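Local coordinates for flagellar brake protein YcgR (Escherichia coli K-12, PDB 5Y6G) that acts as a flagellar brake: when bound to cyclic di-GMP it binds components of the flagellar motor and slows it, lowering motility, at residues F7-P12 against S120-A125; Y34-G39 against R112-I117. All coordinates share one frame; numbering follows the deposited sequence.

Interaction 1. Residues F7-P12 against S120-A125; sequences FRISAP and SLEREA. With C2E (9,9'-[(2R,3R,3aS,5S,7aR,9R,10R,10aS,12S,14aR)-3,5,10,12-tetrahydroxy-5,12-dioxidooctahydro-2H,7H-difuro[3,2-d:3',2'-j][1,3,7,9,2,8]tetraoxadiphosphacyclododecine-2,9-diyl]bis(2-amino-1,9-dihydro-6H-purin-6-one)), chain C.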
ATOM      1  N   PHE A   7       3.575 -10.411  10.015  1.00 71.22           N
ATOM      2  CA  PHE A   7       4.756  -9.637   9.665  1.00 64.92           C
ATOM      3  C   PHE A   7       4.472  -8.782   8.436  1.00 59.21           C
ATOM      4  O   PHE A   7       3.910  -9.263   7.448  1.00 52.51           O
ATOM      5  CB  PHE A   7       5.945 -10.561   9.399  1.00 66.47           C
ATOM      6  CG  PHE A   7       6.622 -11.062  10.647  1.00 85.67           C
ATOM      7  CD1 PHE A   7       7.985 -10.881  10.836  1.00 88.25           C
ATOM      8  CD2 PHE A   7       5.896 -11.712  11.631  1.00 88.85           C
ATOM      9  CE1 PHE A   7       8.610 -11.346  11.983  1.00 80.58           C
ATOM     10  CE2 PHE A   7       6.513 -12.174  12.774  1.00 78.35           C
ATOM     11  CZ  PHE A   7       7.870 -11.992  12.953  1.00 78.93           C
ATOM     12  N   ARG A   8       4.860  -7.514   8.500  1.00 58.97           N
ATOM     13  CA  ARG A   8       4.659  -6.578   7.404  1.00 59.11           C
ATOM     14  C   ARG A   8       5.975  -6.345   6.673  1.00 59.82           C
ATOM     15  O   ARG A   8       6.970  -5.949   7.288  1.00 45.40           O
ATOM     16  CB  ARG A   8       4.100  -5.251   7.920  1.00 43.09           C
ATOM     17  CG  ARG A   8       2.812  -5.397   8.702  1.00 45.86           C
ATOM     18  CD  ARG A   8       2.259  -4.050   9.115  1.00 32.98           C
ATOM     19  NE  ARG A   8       1.050  -4.195   9.917  1.00 34.61           N
ATOM     20  CZ  ARG A   8       0.307  -3.175  10.335  1.00 38.41           C
ATOM     21  NH1 ARG A   8       0.652  -1.930  10.024  1.00 40.09           N
ATOM     22  NH2 ARG A   8      -0.784  -3.394  11.061  1.00 39.84           N
ATOM     23  N   ILE A   9       5.971  -6.580   5.362  1.00 51.37           N
ATOM     24  CA  ILE A   9       7.145  -6.380   4.519  1.00 41.48           C
ATOM     25  C   ILE A   9       7.080  -4.990   3.907  1.00 47.77           C
ATOM     26  O   ILE A   9       6.034  -4.569   3.397  1.00 38.23           O
ATOM     27  CB  ILE A   9       7.243  -7.459   3.424  1.00 50.31           C
ATOM     28  CG1 ILE A   9       8.417  -7.163   2.487  1.00 46.02           C
ATOM     29  CG2 ILE A   9       5.947  -7.534   2.634  1.00 54.75           C
ATOM     30  CD1 ILE A   9       9.739  -6.984   3.201  1.00 64.95           C
ATOM     31  N   SER A  10       8.200  -4.277   3.951  1.00 49.67           N
ATOM     32  CA  SER A  10       8.260  -2.911   3.454  1.00 44.38           C
ATOM     33  C   SER A  10       8.506  -2.904   1.951  1.00 49.50           C
ATOM     34  O   SER A  10       9.333  -3.662   1.437  1.00 59.12           O
ATOM     35  CB  SER A  10       9.359  -2.125   4.169  1.00 50.80           C
ATOM     36  OG  SER A  10       9.283  -0.748   3.852  1.00 68.26           O
ATOM     37  N   ALA A  11       7.776  -2.039   1.250  1.00 42.19           N
ATOM     38  CA  ALA A  11       7.946  -1.951  -0.191  1.00 44.47           C
ATOM     39  C   ALA A  11       8.955  -0.864  -0.548  1.00 53.65           C
ATOM     40  O   ALA A  11       9.119   0.110   0.194  1.00 58.36           O
ATOM     41  CB  ALA A  11       6.611  -1.653  -0.868  1.00 31.37           C
ATOM     42  N   PRO A  12       9.653  -1.013  -1.672  1.00 52.14           N
ATOM     43  CA  PRO A  12      10.582   0.039  -2.101  1.00 60.81           C
ATOM     44  C   PRO A  12       9.836   1.230  -2.685  1.00 63.44           C
ATOM     45  O   PRO A  12       9.009   1.083  -3.587  1.00 72.12           O
ATOM     46  CB  PRO A  12      11.445  -0.659  -3.156  1.00 58.87           C
ATOM     47  CG  PRO A  12      10.553  -1.714  -3.714  1.00 59.33           C
ATOM     48  CD  PRO A  12       9.696  -2.185  -2.563  1.00 59.70           C
ATOM     49  N   SER A 120       8.185 -12.244  -3.072  1.00 73.86           N
ATOM     50  CA  SER A 120       8.840 -11.467  -4.120  1.00 75.64           C
ATOM     51  C   SER A 120       9.423 -10.174  -3.560  1.00 79.12           C
ATOM     52  O   SER A 120      10.477  -9.706  -4.010  1.00 83.46           O
ATOM     53  CB  SER A 120       7.852 -11.167  -5.247  1.00 75.27           C
ATOM     54  OG  SER A 120       7.258 -12.356  -5.733  1.00 80.64           O
ATOM     55  N   LEU A 121       8.748  -9.577  -2.576  1.00 75.25           N
ATOM     56  CA  LEU A 121       9.256  -8.349  -1.973  1.00 72.43           C
ATOM     57  C   LEU A 121      10.451  -8.628  -1.071  1.00 80.01           C
ATOM     58  O   LEU A 121      11.404  -7.839  -1.030  1.00 81.18           O
ATOM     59  CB  LEU A 121       8.143  -7.649  -1.193  1.00 60.45           C
ATOM     60  CG  LEU A 121       7.041  -7.020  -2.046  1.00 56.09           C
ATOM     61  CD1 LEU A 121       5.846  -6.649  -1.189  1.00 56.76           C
ATOM     62  CD2 LEU A 121       7.560  -5.796  -2.786  1.00 52.90           C
ATOM     63  N   GLU A 122      10.423  -9.745  -0.341  1.00 87.17           N
ATOM     64  CA  GLU A 122      11.564 -10.114   0.491  1.00 88.64           C
ATOM     65  C   GLU A 122      12.786 -10.426  -0.364  1.00 88.03           C
ATOM     66  O   GLU A 122      13.894  -9.957  -0.081  1.00 87.87           O
ATOM     67  CB  GLU A 122      11.201 -11.307   1.375  1.00 80.10           C
ATOM     68  CG  GLU A 122      10.108 -11.008   2.388  1.00 84.26           C
ATOM     69  CD  GLU A 122       9.505 -12.263   2.982  1.00 91.36           C
ATOM     70  OE1 GLU A 122       9.423 -13.279   2.260  1.00 93.57           O
ATOM     71  OE2 GLU A 122       9.117 -12.236   4.170  1.00 91.18           O
ATOM     72  N   ARG A 123      12.602 -11.223  -1.419  1.00 87.94           N
ATOM     73  CA  ARG A 123      13.692 -11.478  -2.355  1.00 96.27           C
ATOM     74  C   ARG A 123      14.229 -10.175  -2.934  1.00 99.94           C
ATOM     75  O   ARG A 123      15.445  -9.965  -3.007  1.00104.90           O
ATOM     76  CB  ARG A 123      13.212 -12.403  -3.472  1.00 91.43           C
ATOM     77  CG  ARG A 123      14.190 -12.524  -4.633  1.00 93.19           C
ATOM     78  CD  ARG A 123      13.462 -12.438  -5.964  1.00100.60           C
ATOM     79  NE  ARG A 123      12.846 -11.128  -6.158  1.00107.71           N
ATOM     80  CZ  ARG A 123      13.451 -10.100  -6.747  1.00113.59           C
ATOM     81  NH1 ARG A 123      14.689 -10.230  -7.205  1.00117.01           N
ATOM     82  NH2 ARG A 123      12.819  -8.943  -6.880  1.00111.99           N
ATOM     83  N   GLU A 124      13.331  -9.284  -3.357  1.00 98.72           N
ATOM     84  CA  GLU A 124      13.758  -8.010  -3.925  1.00 99.16           C
ATOM     85  C   GLU A 124      14.559  -7.202  -2.911  1.00 98.56           C
ATOM     86  O   GLU A 124      15.714  -6.841  -3.154  1.00103.42           O
ATOM     87  CB  GLU A 124      12.540  -7.224  -4.423  1.00 95.63           C
ATOM     88  CG  GLU A 124      12.875  -5.845  -4.983  1.00 94.06           C
ATOM     89  CD  GLU A 124      11.704  -5.237  -5.732  1.00 88.61           C
ATOM     90  OE1 GLU A 124      10.812  -6.012  -6.139  1.00 83.71           O
ATOM     91  OE2 GLU A 124      11.671  -4.001  -5.915  1.00 87.36           O
ATOM     92  N   ALA A 125      13.953  -6.903  -1.759  1.00 99.66           N
ATOM     93  CA  ALA A 125      14.647  -6.108  -0.750  1.00 99.95           C
ATOM     94  C   ALA A 125      15.980  -6.731  -0.356  1.00110.28           C
ATOM     95  O   ALA A 125      16.937  -6.011  -0.046  1.00114.38           O
ATOM     96  CB  ALA A 125      13.760  -5.932   0.479  1.00 98.60           C
TER
HETATM   97  P1  C2E C 302      -6.875  -2.521  13.087  1.00 40.01           P
HETATM   98  O2P C2E C 302      -6.536  -0.952  13.022  1.00 33.52           O
HETATM   99  O1P C2E C 302      -8.343  -2.699  13.132  1.00 66.72           O
HETATM  100  O5' C2E C 302      -6.277  -3.266  11.793  1.00 33.14           O
HETATM  101  C5' C2E C 302      -6.595  -4.623  11.485  1.00 39.05           C
HETATM  102  C4' C2E C 302      -5.634  -5.184  10.435  1.00 51.59           C
HETATM  103  O4' C2E C 302      -5.590  -4.337   9.282  1.00 49.85           O
HETATM  104  C3' C2E C 302      -4.190  -5.228  10.953  1.00 44.92           C
HETATM  105  O3' C2E C 302      -3.915  -6.393  11.733  1.00 57.98           O
HETATM  106  C2' C2E C 302      -3.403  -5.256   9.635  1.00 30.77           C
HETATM  107  O2' C2E C 302      -3.260  -6.597   9.166  1.00 36.35           O
HETATM  108  C1' C2E C 302      -4.292  -4.437   8.685  1.00 40.20           C
HETATM  109  N9  C2E C 302      -3.699  -3.109   8.509  1.00 33.38           N
HETATM  110  C8  C2E C 302      -4.205  -1.919   8.945  1.00 34.77           C
HETATM  111  N7  C2E C 302      -3.401  -0.952   8.610  1.00 35.82           N
HETATM  112  C5  C2E C 302      -2.335  -1.461   7.944  1.00 28.21           C
HETATM  113  C6  C2E C 302      -1.175  -0.900   7.355  1.00 21.45           C
HETATM  114  O6  C2E C 302      -0.970   0.303   7.385  1.00 29.06           O
HETATM  115  N1  C2E C 302      -0.296  -1.733   6.757  1.00 21.47           N
HETATM  116  C2  C2E C 302      -0.530  -3.075   6.725  1.00 26.81           C
HETATM  117  N2  C2E C 302       0.383  -3.892   6.110  1.00 25.35           N
HETATM  118  N3  C2E C 302      -1.601  -3.609   7.266  1.00 34.42           N
HETATM  119  C4  C2E C 302      -2.516  -2.846   7.877  1.00 25.47           C
HETATM  120  P11 C2E C 302      -2.666  -6.462  12.748  1.00 45.27           P
HETATM  121  O21 C2E C 302      -1.310  -6.082  11.962  1.00 46.70           O
HETATM  122  O11 C2E C 302      -2.546  -7.829  13.299  1.00 48.69           O
HETATM  123  O5A C2E C 302      -2.919  -5.416  13.947  1.00 37.73           O
HETATM  124  C5A C2E C 302      -4.035  -5.546  14.829  1.00 44.38           C
HETATM  125  C4A C2E C 302      -4.323  -4.242  15.578  1.00 41.99           C
HETATM  126  O4A C2E C 302      -3.141  -3.753  16.218  1.00 43.54           O
HETATM  127  C3A C2E C 302      -4.777  -3.133  14.620  1.00 49.89           C
HETATM  128  O3A C2E C 302      -6.191  -3.147  14.405  1.00 56.85           O
HETATM  129  C2A C2E C 302      -4.373  -1.873  15.401  1.00 52.27           C
HETATM  130  O2A C2E C 302      -5.428  -1.496  16.289  1.00 58.72           O
HETATM  131  C1A C2E C 302      -3.123  -2.322  16.173  1.00 46.93           C
HETATM  132  N91 C2E C 302      -1.922  -1.856  15.471  1.00 36.70           N
HETATM  133  C81 C2E C 302      -1.017  -2.635  14.809  1.00 25.97           C
HETATM  134  N71 C2E C 302      -0.079  -1.890  14.303  1.00 36.74           N
HETATM  135  C51 C2E C 302      -0.321  -0.590  14.601  1.00 22.46           C
HETATM  136  C61 C2E C 302       0.344   0.630  14.323  1.00 33.99           C
HETATM  137  O61 C2E C 302       1.378   0.654  13.673  1.00 37.23           O
HETATM  138  N11 C2E C 302      -0.199   1.773  14.794  1.00 32.74           N
HETATM  139  C21 C2E C 302      -1.354   1.739  15.518  1.00 37.33           C
HETATM  140  N21 C2E C 302      -1.878   2.917  15.982  1.00 43.70           N
HETATM  141  N31 C2E C 302      -1.978   0.616  15.783  1.00 30.29           N
HETATM  142  C41 C2E C 302      -1.503  -0.557  15.352  1.00 26.67           C
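I9 and L121 form the tight part of this contact. With CG1 anti to the backbone N (chi1 175°), I9 brings CG1 to 3.7 Å from L121 CB, while I9 CG2 lies 3.9 Å from L121 CD1. Two branched aliphatic chains suit this place, since they meet obliquely and interlock without any polar group. Further along, the compact ring of P12 meets L121 CD2 through its CD at 4.2 Å. The E124 chain crosses this buried ring at about a right angle and sets OE2 3.4 Å from P12 CG, while its other oxygen is hydrogen-bonded to the hydroxyl of Y17. No hydrogen bond joins the two segments.

The loose side belongs to E122, which offers only its CG to I9 CD1, at 4.1 Å; its carboxylate continues past the contact.

R8 points elsewhere. Its chain, extended from CG to NE, carries the guanidinium out to cyclic di-GMP, where guanine N3 lies over the centre of one face and NH2 makes a nearly straight bond (170°) to the phosphate oxygen O21 at 2.9 Å. The same NH2 also bonds O6 of a second cyclic di-GMP. A leucine in its place would probably cost O21 this bond and take the flat cover from the guanine.

Strand 9-10, paired antiparallel with strand 28-36, thus carries helix 108-129 on one side and, through R8, reaches the ligand.

Interaction 2. Residues Y34-G39 against R112-I117; sequences YDLSLG and RQLQRI. With C2E (9,9'-[(2R,3R,3aS,5S,7aR,9R,10R,10aS,12S,14aR)-3,5,10,12-tetrahydroxy-5,12-dioxidooctahydro-2H,7H-difuro[3,2-d:3',2'-j][1,3,7,9,2,8]tetraoxadiphosphacyclododecine-2,9-diyl]bis(2-amino-1,9-dihydro-6H-purin-6-one)), chain C.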
ATOM      1  N   TYR A  34       3.243   1.076   0.310  1.00 34.88           N
ATOM      2  CA  TYR A  34       4.226   1.322   1.358  1.00 36.76           C
ATOM      3  C   TYR A  34       4.703   0.032   2.005  1.00 41.09           C
ATOM      4  O   TYR A  34       5.904  -0.251   2.012  1.00 45.28           O
ATOM      5  CB  TYR A  34       3.647   2.273   2.412  1.00 38.23           C
ATOM      6  CG  TYR A  34       4.658   2.689   3.453  1.00 45.52           C
ATOM      7  CD1 TYR A  34       5.622   3.648   3.168  1.00 43.20           C
ATOM      8  CD2 TYR A  34       4.651   2.124   4.719  1.00 48.00           C
ATOM      9  CE1 TYR A  34       6.553   4.030   4.116  1.00 40.99           C
ATOM     10  CE2 TYR A  34       5.575   2.501   5.675  1.00 50.22           C
ATOM     11  CZ  TYR A  34       6.524   3.453   5.368  1.00 50.56           C
ATOM     12  OH  TYR A  34       7.446   3.832   6.316  1.00 58.91           O
ATOM     13  N   ASP A  35       3.795  -0.764   2.566  1.00 39.49           N
ATOM     14  CA  ASP A  35       4.152  -2.076   3.085  1.00 32.11           C
ATOM     15  C   ASP A  35       2.982  -3.019   2.843  1.00 38.37           C
ATOM     16  O   ASP A  35       1.881  -2.595   2.482  1.00 38.46           O
ATOM     17  CB  ASP A  35       4.548  -2.014   4.569  1.00 30.16           C
ATOM     18  CG  ASP A  35       3.421  -1.533   5.471  1.00 41.64           C
ATOM     19  OD1 ASP A  35       2.238  -1.620   5.079  1.00 46.26           O
ATOM     20  OD2 ASP A  35       3.724  -1.063   6.588  1.00 51.81           O
ATOM     21  N   LEU A  36       3.230  -4.311   3.038  1.00 36.43           N
ATOM     22  CA  LEU A  36       2.214  -5.305   2.735  1.00 35.86           C
ATOM     23  C   LEU A  36       2.306  -6.457   3.723  1.00 41.59           C
ATOM     24  O   LEU A  36       3.385  -6.796   4.216  1.00 40.24           O
ATOM     25  CB  LEU A  36       2.352  -5.832   1.303  1.00 31.60           C
ATOM     26  CG  LEU A  36       1.324  -6.865   0.837  1.00 40.78           C
ATOM     27  CD1 LEU A  36      -0.059  -6.239   0.694  1.00 44.88           C
ATOM     28  CD2 LEU A  36       1.769  -7.509  -0.470  1.00 38.11           C
ATOM     29  N   SER A  37       1.150  -7.047   4.007  1.00 41.25           N
ATOM     30  CA  SER A  37       1.068  -8.235   4.839  1.00 40.79           C
ATOM     31  C   SER A  37      -0.159  -9.030   4.416  1.00 40.62           C
ATOM     32  O   SER A  37      -0.921  -8.616   3.537  1.00 41.05           O
ATOM     33  CB  SER A  37       1.013  -7.867   6.325  1.00 39.89           C
ATOM     34  OG  SER A  37      -0.194  -7.189   6.631  1.00 50.96           O
ATOM     35  N   LEU A  38      -0.349 -10.185   5.056  1.00 35.06           N
ATOM     36  CA  LEU A  38      -1.521 -11.007   4.783  1.00 48.66           C
ATOM     37  C   LEU A  38      -2.805 -10.375   5.305  1.00 44.38           C
ATOM     38  O   LEU A  38      -3.893 -10.788   4.893  1.00 49.12           O
ATOM     39  CB  LEU A  38      -1.337 -12.395   5.399  1.00 53.50           C
ATOM     40  CG  LEU A  38      -0.130 -13.204   4.924  1.00 60.38           C
ATOM     41  CD1 LEU A  38       0.031 -14.452   5.775  1.00 53.78           C
ATOM     42  CD2 LEU A  38      -0.272 -13.570   3.455  1.00 56.47           C
ATOM     43  N   GLY A  39      -2.705  -9.389   6.194  1.00 40.82           N
ATOM     44  CA  GLY A  39      -3.877  -8.768   6.780  1.00 37.10           C
ATOM     45  C   GLY A  39      -4.283  -7.463   6.121  1.00 39.60           C
ATOM     46  O   GLY A  39      -5.453  -7.075   6.187  1.00 38.30           O
ATOM     47  N   ARG A 112      -3.173 -16.745  -1.062  1.00 68.18           N
ATOM     48  CA  ARG A 112      -2.190 -17.333  -1.966  1.00 71.97           C
ATOM     49  C   ARG A 112      -1.447 -16.241  -2.725  1.00 66.83           C
ATOM     50  O   ARG A 112      -0.212 -16.229  -2.781  1.00 60.74           O
ATOM     51  CB  ARG A 112      -2.884 -18.288  -2.941  1.00 73.53           C
ATOM     52  CG  ARG A 112      -2.429 -19.735  -2.849  1.00 86.18           C
ATOM     53  CD  ARG A 112      -3.277 -20.540  -1.872  1.00 94.19           C
ATOM     54  NE  ARG A 112      -3.156 -20.059  -0.499  1.00100.73           N
ATOM     55  CZ  ARG A 112      -3.733 -20.640   0.548  1.00105.00           C
ATOM     56  NH1 ARG A 112      -4.474 -21.727   0.383  1.00107.53           N
ATOM     57  NH2 ARG A 112      -3.569 -20.135   1.763  1.00103.51           N
ATOM     58  N   GLN A 113      -2.197 -15.304  -3.311  1.00 66.79           N
ATOM     59  CA  GLN A 113      -1.586 -14.189  -4.029  1.00 68.27           C
ATOM     60  C   GLN A 113      -0.748 -13.316  -3.100  1.00 61.11           C
ATOM     61  O   GLN A 113       0.350 -12.882  -3.468  1.00 57.08           O
ATOM     62  CB  GLN A 113      -2.667 -13.348  -4.708  1.00 65.07           C
ATOM     63  CG  GLN A 113      -3.473 -14.090  -5.761  1.00 69.48           C
ATOM     64  CD  GLN A 113      -4.633 -13.272  -6.294  1.00 76.15           C
ATOM     65  OE1 GLN A 113      -5.343 -12.609  -5.536  1.00 75.56           O
ATOM     66  NE2 GLN A 113      -4.830 -13.312  -7.606  1.00 81.59           N
ATOM     67  N   LEU A 114      -1.249 -13.047  -1.892  1.00 64.57           N
ATOM     68  CA  LEU A 114      -0.543 -12.146  -0.984  1.00 54.83           C
ATOM     69  C   LEU A 114       0.799 -12.728  -0.554  1.00 53.92           C
ATOM     70  O   LEU A 114       1.787 -11.996  -0.415  1.00 56.52           O
ATOM     71  CB  LEU A 114      -1.416 -11.839   0.232  1.00 48.59           C
ATOM     72  CG  LEU A 114      -2.593 -10.902  -0.045  1.00 50.71           C
ATOM     73  CD1 LEU A 114      -3.464 -10.750   1.187  1.00 42.04           C
ATOM     74  CD2 LEU A 114      -2.092  -9.541  -0.515  1.00 46.70           C
ATOM     75  N   GLN A 115       0.856 -14.042  -0.333  1.00 57.05           N
ATOM     76  CA  GLN A 115       2.135 -14.675  -0.025  1.00 66.28           C
ATOM     77  C   GLN A 115       3.073 -14.629  -1.225  1.00 63.28           C
ATOM     78  O   GLN A 115       4.284 -14.429  -1.067  1.00 62.32           O
ATOM     79  CB  GLN A 115       1.919 -16.116   0.434  1.00 70.37           C
ATOM     80  CG  GLN A 115       1.815 -16.267   1.943  1.00 81.56           C
ATOM     81  CD  GLN A 115       3.090 -15.848   2.651  1.00 77.38           C
ATOM     82  OE1 GLN A 115       4.170 -15.855   2.060  1.00 85.21           O
ATOM     83  NE2 GLN A 115       2.971 -15.474   3.921  1.00 64.60           N
ATOM     84  N   ARG A 116       2.532 -14.809  -2.430  1.00 65.67           N
ATOM     85  CA  ARG A 116       3.346 -14.679  -3.636  1.00 67.12           C
ATOM     86  C   ARG A 116       4.021 -13.311  -3.691  1.00 65.17           C
ATOM     87  O   ARG A 116       5.229 -13.207  -3.930  1.00 71.65           O
ATOM     88  CB  ARG A 116       2.482 -14.904  -4.879  1.00 70.11           C
ATOM     89  CG  ARG A 116       3.226 -15.482  -6.073  1.00 76.55           C
ATOM     90  CD  ARG A 116       2.462 -15.252  -7.372  1.00 78.52           C
ATOM     91  NE  ARG A 116       1.106 -15.792  -7.335  1.00 82.48           N
ATOM     92  CZ  ARG A 116       0.187 -15.565  -8.270  1.00 86.74           C
ATOM     93  NH1 ARG A 116       0.479 -14.803  -9.317  1.00 78.83           N
ATOM     94  NH2 ARG A 116      -1.024 -16.094  -8.159  1.00 87.58           N
ATOM     95  N   ILE A 117       3.247 -12.248  -3.461  1.00 63.18           N
ATOM     96  CA  ILE A 117       3.797 -10.896  -3.505  1.00 61.97           C
ATOM     97  C   ILE A 117       4.817 -10.696  -2.393  1.00 56.62           C
ATOM     98  O   ILE A 117       5.868 -10.077  -2.598  1.00 57.06           O
ATOM     99  CB  ILE A 117       2.664  -9.857  -3.415  1.00 53.36           C
ATOM    100  CG1 ILE A 117       1.606 -10.112  -4.491  1.00 52.77           C
ATOM    101  CG2 ILE A 117       3.224  -8.448  -3.533  1.00 50.14           C
ATOM    102  CD1 ILE A 117       0.383  -9.231  -4.360  1.00 55.31           C
TER
HETATM  103  P1  C2E C 302      -6.875  -2.521  13.087  1.00 40.01           P
HETATM  104  O2P C2E C 302      -6.536  -0.952  13.022  1.00 33.52           O
HETATM  105  O1P C2E C 302      -8.343  -2.699  13.132  1.00 66.72           O
HETATM  106  O5' C2E C 302      -6.277  -3.266  11.793  1.00 33.14           O
HETATM  107  C5' C2E C 302      -6.595  -4.623  11.485  1.00 39.05           C
HETATM  108  C4' C2E C 302      -5.634  -5.184  10.435  1.00 51.59           C
HETATM  109  O4' C2E C 302      -5.590  -4.337   9.282  1.00 49.85           O
HETATM  110  C3' C2E C 302      -4.190  -5.228  10.953  1.00 44.92           C
HETATM  111  O3' C2E C 302      -3.915  -6.393  11.733  1.00 57.98           O
HETATM  112  C2' C2E C 302      -3.403  -5.256   9.635  1.00 30.77           C
HETATM  113  O2' C2E C 302      -3.260  -6.597   9.166  1.00 36.35           O
HETATM  114  C1' C2E C 302      -4.292  -4.437   8.685  1.00 40.20           C
HETATM  115  N9  C2E C 302      -3.699  -3.109   8.509  1.00 33.38           N
HETATM  116  C8  C2E C 302      -4.205  -1.919   8.945  1.00 34.77           C
HETATM  117  N7  C2E C 302      -3.401  -0.952   8.610  1.00 35.82           N
HETATM  118  C5  C2E C 302      -2.335  -1.461   7.944  1.00 28.21           C
HETATM  119  C6  C2E C 302      -1.175  -0.900   7.355  1.00 21.45           C
HETATM  120  O6  C2E C 302      -0.970   0.303   7.385  1.00 29.06           O
HETATM  121  N1  C2E C 302      -0.296  -1.733   6.757  1.00 21.47           N
HETATM  122  C2  C2E C 302      -0.530  -3.075   6.725  1.00 26.81           C
HETATM  123  N2  C2E C 302       0.383  -3.892   6.110  1.00 25.35           N
HETATM  124  N3  C2E C 302      -1.601  -3.609   7.266  1.00 34.42           N
HETATM  125  C4  C2E C 302      -2.516  -2.846   7.877  1.00 25.47           C
HETATM  126  P11 C2E C 302      -2.666  -6.462  12.748  1.00 45.27           P
HETATM  127  O21 C2E C 302      -1.310  -6.082  11.962  1.00 46.70           O
HETATM  128  O11 C2E C 302      -2.546  -7.829  13.299  1.00 48.69           O
HETATM  129  O5A C2E C 302      -2.919  -5.416  13.947  1.00 37.73           O
HETATM  130  C5A C2E C 302      -4.035  -5.546  14.829  1.00 44.38           C
HETATM  131  C4A C2E C 302      -4.323  -4.242  15.578  1.00 41.99           C
HETATM  132  O4A C2E C 302      -3.141  -3.753  16.218  1.00 43.54           O
HETATM  133  C3A C2E C 302      -4.777  -3.133  14.620  1.00 49.89           C
HETATM  134  O3A C2E C 302      -6.191  -3.147  14.405  1.00 56.85           O
HETATM  135  C2A C2E C 302      -4.373  -1.873  15.401  1.00 52.27           C
HETATM  136  O2A C2E C 302      -5.428  -1.496  16.289  1.00 58.72           O
HETATM  137  C1A C2E C 302      -3.123  -2.322  16.173  1.00 46.93           C
HETATM  138  N91 C2E C 302      -1.922  -1.856  15.471  1.00 36.70           N
HETATM  139  C81 C2E C 302      -1.017  -2.635  14.809  1.00 25.97           C
HETATM  140  N71 C2E C 302      -0.079  -1.890  14.303  1.00 36.74           N
HETATM  141  C51 C2E C 302      -0.321  -0.590  14.601  1.00 22.46           C
HETATM  142  C61 C2E C 302       0.344   0.630  14.323  1.00 33.99           C
HETATM  143  O61 C2E C 302       1.378   0.654  13.673  1.00 37.23           O
HETATM  144  N11 C2E C 302      -0.199   1.773  14.794  1.00 32.74           N
HETATM  145  C21 C2E C 302      -1.354   1.739  15.518  1.00 37.33           C
HETATM  146  N21 C2E C 302      -1.878   2.917  15.982  1.00 43.70           N
HETATM  147  N31 C2E C 302      -1.978   0.616  15.783  1.00 30.29           N
HETATM  148  C41 C2E C 302      -1.503  -0.557  15.352  1.00 26.67           C
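The amide of Q115 comes up to L38 with NE2 3.6 Å from L38 CD1; its chain, bent at chi2, crosses the leucine obliquely and lays NE2 and CG against the two methyls. The other flat groups lie beyond the strand, where the D35 carboxylate meets a guanine of cyclic di-GMP. A single oxygen, D35 OD1, accepts both neighbouring donors of the base: N1 at 3.0 Å and N2 at 3.1 Å. An acid suits this place because one negatively charged oxygen can take both N-H groups, though neither bond is straight (150° and 145°). A weak bond from N2 to S37 OG, at 3.4 Å, is the third that these two residues make to the base.

Toward the helix the contact is aliphatic. L36 has CG anti to its backbone N (chi1 -179°) and divides its methyls: CD2 presses on I117 CG2 at 3.5 Å, and CD1 meets L114 CD2 at 4.1 Å. L38 sets CD2 3.8 Å from L114 CB. Leucine and isoleucine fit this buried side, which F103 also covers.

G39 brings CA to 3.3 Å from the ribose oxygen O2', and a side chain there would collide with that hydroxyl.

D35 and S37, with G40 just beyond, match the D-x-S-x-x-G signature of PilZ domains: D35 and S37 bond to cyclic di-GMP, while L36 and L38 send their side chains to the helix. Y34 and D35 both face G42 in a classic beta bulge.

In the fold
In this PilZ domain, one part of the full YcgR chain, interactions 1 and 2 lie side by side, their centres about 9 Å apart, and hold two successive parts of helix 108-129 to neighbouring strands of one sheet. The strands are joined directly by probable backbone hydrogen bonds, I9 N to L36 O at 2.8 Å and A11 N to Y34 O at 2.7 Å. Along the chain, interaction 2 is nested within the loop closed by interaction 1. Both reach the same cyclic di-GMP, combining R8 of the R-x-x-x-R motif (with R4) and the D-x-S-x-x-G signature. R8 bridges this molecule and a second one, which Y34 touches and which lies about 8 Å from the S37 side chain.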